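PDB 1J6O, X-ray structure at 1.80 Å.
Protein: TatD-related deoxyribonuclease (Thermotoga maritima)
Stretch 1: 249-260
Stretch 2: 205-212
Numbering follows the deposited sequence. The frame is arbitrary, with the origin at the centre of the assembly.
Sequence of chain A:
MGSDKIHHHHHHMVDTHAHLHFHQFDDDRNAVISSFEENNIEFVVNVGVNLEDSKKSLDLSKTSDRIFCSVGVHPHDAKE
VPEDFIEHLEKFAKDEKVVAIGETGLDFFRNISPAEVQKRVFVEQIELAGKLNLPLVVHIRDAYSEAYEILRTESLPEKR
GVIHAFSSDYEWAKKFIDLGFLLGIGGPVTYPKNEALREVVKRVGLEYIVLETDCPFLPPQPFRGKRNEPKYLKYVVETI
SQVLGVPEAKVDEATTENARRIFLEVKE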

# COMPACT_ATOMS: atom_id res chain seq x y z
N ALA A 249 6.75 20.65 1.05
CA ALA A 249 5.60 20.84 1.92
C ALA A 249 4.33 20.53 1.14
O ALA A 249 3.36 20.04 1.71
CB ALA A 249 5.55 22.28 2.43
N LYS A 250 4.33 20.82 -0.16
CA LYS A 250 3.14 20.56 -0.98
C LYS A 250 2.92 19.07 -1.19
O LYS A 250 1.78 18.59 -1.20
CB LYS A 250 3.21 21.26 -2.34
CG LYS A 250 3.27 22.80 -2.27
CD LYS A 250 2.35 23.45 -3.33
CE LYS A 250 2.74 24.90 -3.59
NZ LYS A 250 2.89 25.67 -2.31
N VAL A 251 4.01 18.35 -1.38
CA VAL A 251 3.91 16.92 -1.59
C VAL A 251 3.42 16.26 -0.29
O VAL A 251 2.51 15.42 -0.31
CB VAL A 251 5.26 16.31 -1.97
CG1 VAL A 251 5.07 14.85 -2.29
CG2 VAL A 251 5.86 17.05 -3.17
N ASP A 252 4.01 16.65 0.83
CA ASP A 252 3.63 16.09 2.12
C ASP A 252 2.19 16.36 2.48
O ASP A 252 1.49 15.46 2.93
CB ASP A 252 4.48 16.66 3.26
CG ASP A 252 5.93 16.19 3.22
OD1 ASP A 252 6.22 15.12 2.67
OD2 ASP A 252 6.79 16.91 3.77
N GLU A 253 1.74 17.60 2.32
CA GLU A 253 0.37 17.93 2.66
C GLU A 253 -0.64 17.15 1.86
O GLU A 253 -1.56 16.56 2.43
CB GLU A 253 0.10 19.43 2.48
CG GLU A 253 -1.35 19.77 2.76
N ALA A 254 -0.47 17.17 0.55
CA ALA A 254 -1.34 16.48 -0.36
C ALA A 254 -1.38 14.96 -0.17
O ALA A 254 -2.48 14.37 -0.07
CB ALA A 254 -0.94 16.82 -1.83
N THR A 255 -0.22 14.32 -0.09
CA THR A 255 -0.23 12.86 0.09
C THR A 255 -0.77 12.42 1.44
O THR A 255 -1.44 11.39 1.55
CB THR A 255 1.18 12.24 -0.14
OG1 THR A 255 2.14 12.89 0.70
CG2 THR A 255 1.58 12.41 -1.63
N THR A 256 -0.46 13.20 2.48
CA THR A 256 -0.94 12.87 3.81
C THR A 256 -2.46 13.03 3.86
O THR A 256 -3.16 12.18 4.42
CB THR A 256 -0.22 13.76 4.86
OG1 THR A 256 1.13 13.30 4.99
CG2 THR A 256 -0.91 13.68 6.22
N GLU A 257 -2.98 14.11 3.25
CA GLU A 257 -4.43 14.33 3.24
C GLU A 257 -5.07 13.16 2.48
O GLU A 257 -6.09 12.61 2.88
CB GLU A 257 -4.79 15.64 2.52
CG GLU A 257 -6.30 15.84 2.38
CD GLU A 257 -6.68 17.23 1.86
OE1 GLU A 257 -6.15 18.25 2.37
OE2 GLU A 257 -7.52 17.30 0.93
N ASN A 258 -4.46 12.79 1.36
CA ASN A 258 -4.99 11.67 0.58
C ASN A 258 -5.02 10.39 1.41
O ASN A 258 -6.00 9.63 1.39
CB ASN A 258 -4.10 11.43 -0.65
CG ASN A 258 -4.30 12.46 -1.72
OD1 ASN A 258 -5.27 13.23 -1.69
ND2 ASN A 258 -3.40 12.48 -2.70
N ALA A 259 -3.93 10.12 2.12
CA ALA A 259 -3.85 8.93 2.94
C ALA A 259 -4.83 8.96 4.11
O ALA A 259 -5.46 7.95 4.43
CB ALA A 259 -2.41 8.73 3.43
N ARG A 260 -4.99 10.14 4.71
CA ARG A 260 -5.91 10.28 5.84
C ARG A 260 -7.34 10.00 5.38
O ARG A 260 -8.11 9.30 6.04
CB ARG A 260 -5.89 11.72 6.39
CG ARG A 260 -4.70 12.11 7.25
CD ARG A 260 -4.80 13.60 7.56
NE ARG A 260 -3.64 14.12 8.29
CZ ARG A 260 -3.39 15.41 8.45
NH1 ARG A 260 -4.22 16.32 7.94
NH2 ARG A 260 -2.28 15.81 9.07
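Stretch 2 (205-212) GLEYIVLE

Residues 249-260 are helical throughout, and the helix extends beyond both ends of the stretch. Stretch 2 starts at Gly 205, the first residue to leave the preceding helix, with positive phi. The chain then runs into a short strand, 209-211. This strand crosses the helix almost at right angles: the signed crossing angle is -97°, and the axes approach to 7.1 Å. Ala 254 CA lies 6.2 Å from Leu 206 CA, and Thr 255 CA lies 4.8 Å from Val 210 CA.

Leu 206 points toward the helix and packs against Lys 250, Val 251 and Ala 254. Its CD1 is 3.4 Å from Lys 250 O, its CD2 is 3.9 Å from Val 251 CG1, and its CB is 3.8 Å from Ala 254 CB. Asn 258 ties the helix to the loop and the strand, its carboxamide giving two backbone carbonyls a donor. Asn 258 ND2 donates a well-aligned hydrogen bond to Ile 209 O (3.1 Å) and a weak, more bent one to Leu 206 O (3.0 Å). Thr 255 OG1 donates a hydrogen bond to Val 251 O (2.7 Å), one turn back in the helix. Thr 255 CG2 sits 3.4 Å from Ile 209 O, and Thr 255 OG1 is 3.6 Å from Leu 211 CD1. Val 210 CG1 contacts Asn 258 CB at 3.8 Å and Ala 259 CB at 4.2 Å.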

# COMPACT_ATOMS: atom_id res chain seq x y z
N GLY A 205 0.16 13.98 -11.07
CA GLY A 205 0.00 15.02 -10.08
C GLY A 205 -0.30 14.52 -8.68
O GLY A 205 -0.59 13.35 -8.46
N LEU A 206 -0.28 15.46 -7.74
CA LEU A 206 -0.53 15.15 -6.34
C LEU A 206 -1.91 14.72 -5.89
O LEU A 206 -2.05 14.13 -4.83
CB LEU A 206 -0.08 16.33 -5.48
CG LEU A 206 1.43 16.63 -5.46
CD1 LEU A 206 1.67 17.82 -4.53
CD2 LEU A 206 2.23 15.44 -4.93
N GLU A 207 -2.95 15.00 -6.67
CA GLU A 207 -4.28 14.62 -6.26
C GLU A 207 -4.51 13.10 -6.27
O GLU A 207 -5.42 12.60 -5.61
CB GLU A 207 -5.31 15.27 -7.20
CG GLU A 207 -6.74 15.18 -6.72
CD GLU A 207 -7.73 15.75 -7.73
OE1 GLU A 207 -7.41 16.76 -8.39
OE2 GLU A 207 -8.84 15.17 -7.84
N TYR A 208 -3.65 12.37 -6.96
CA TYR A 208 -3.84 10.92 -7.03
C TYR A 208 -2.75 10.02 -6.50
O TYR A 208 -2.71 8.85 -6.85
CB TYR A 208 -4.12 10.55 -8.49
CG TYR A 208 -5.29 11.32 -9.04
CD1 TYR A 208 -6.56 11.16 -8.48
CD2 TYR A 208 -5.13 12.25 -10.06
CE1 TYR A 208 -7.65 11.92 -8.91
CE2 TYR A 208 -6.22 13.02 -10.51
CZ TYR A 208 -7.47 12.84 -9.92
OH TYR A 208 -8.56 13.59 -10.31
N ILE A 209 -1.89 10.52 -5.64
CA ILE A 209 -0.84 9.66 -5.14
C ILE A 209 -0.65 9.66 -3.63
O ILE A 209 -0.98 10.63 -2.95
CB ILE A 209 0.52 10.05 -5.74
CG1 ILE A 209 0.84 11.49 -5.37
CG2 ILE A 209 0.49 9.95 -7.29
CD1 ILE A 209 2.24 11.93 -5.74
N VAL A 210 -0.15 8.54 -3.10
CA VAL A 210 0.12 8.44 -1.68
C VAL A 210 1.54 7.88 -1.65
O VAL A 210 2.00 7.31 -2.65
CB VAL A 210 -0.81 7.50 -0.91
CG1 VAL A 210 -2.16 8.17 -0.70
CG2 VAL A 210 -0.90 6.14 -1.63
N LEU A 211 2.24 8.06 -0.54
CA LEU A 211 3.61 7.57 -0.43
C LEU A 211 3.63 6.21 0.24
O LEU A 211 2.69 5.82 0.95
CB LEU A 211 4.43 8.50 0.45
CG LEU A 211 4.36 10.00 0.19
CD1 LEU A 211 4.94 10.73 1.41
CD2 LEU A 211 5.15 10.34 -1.08
N GLU A 212 4.71 5.47 0.01
CA GLU A 212 4.82 4.17 0.64
C GLU A 212 6.29 3.76 0.59
O GLU A 212 7.07 4.32 -0.20
CB GLU A 212 3.99 3.13 -0.09
CG GLU A 212 4.62 2.63 -1.40
CD GLU A 212 3.80 1.53 -2.02
OE1 GLU A 212 2.73 1.85 -2.55
OE2 GLU A 212 4.21 0.33 -1.94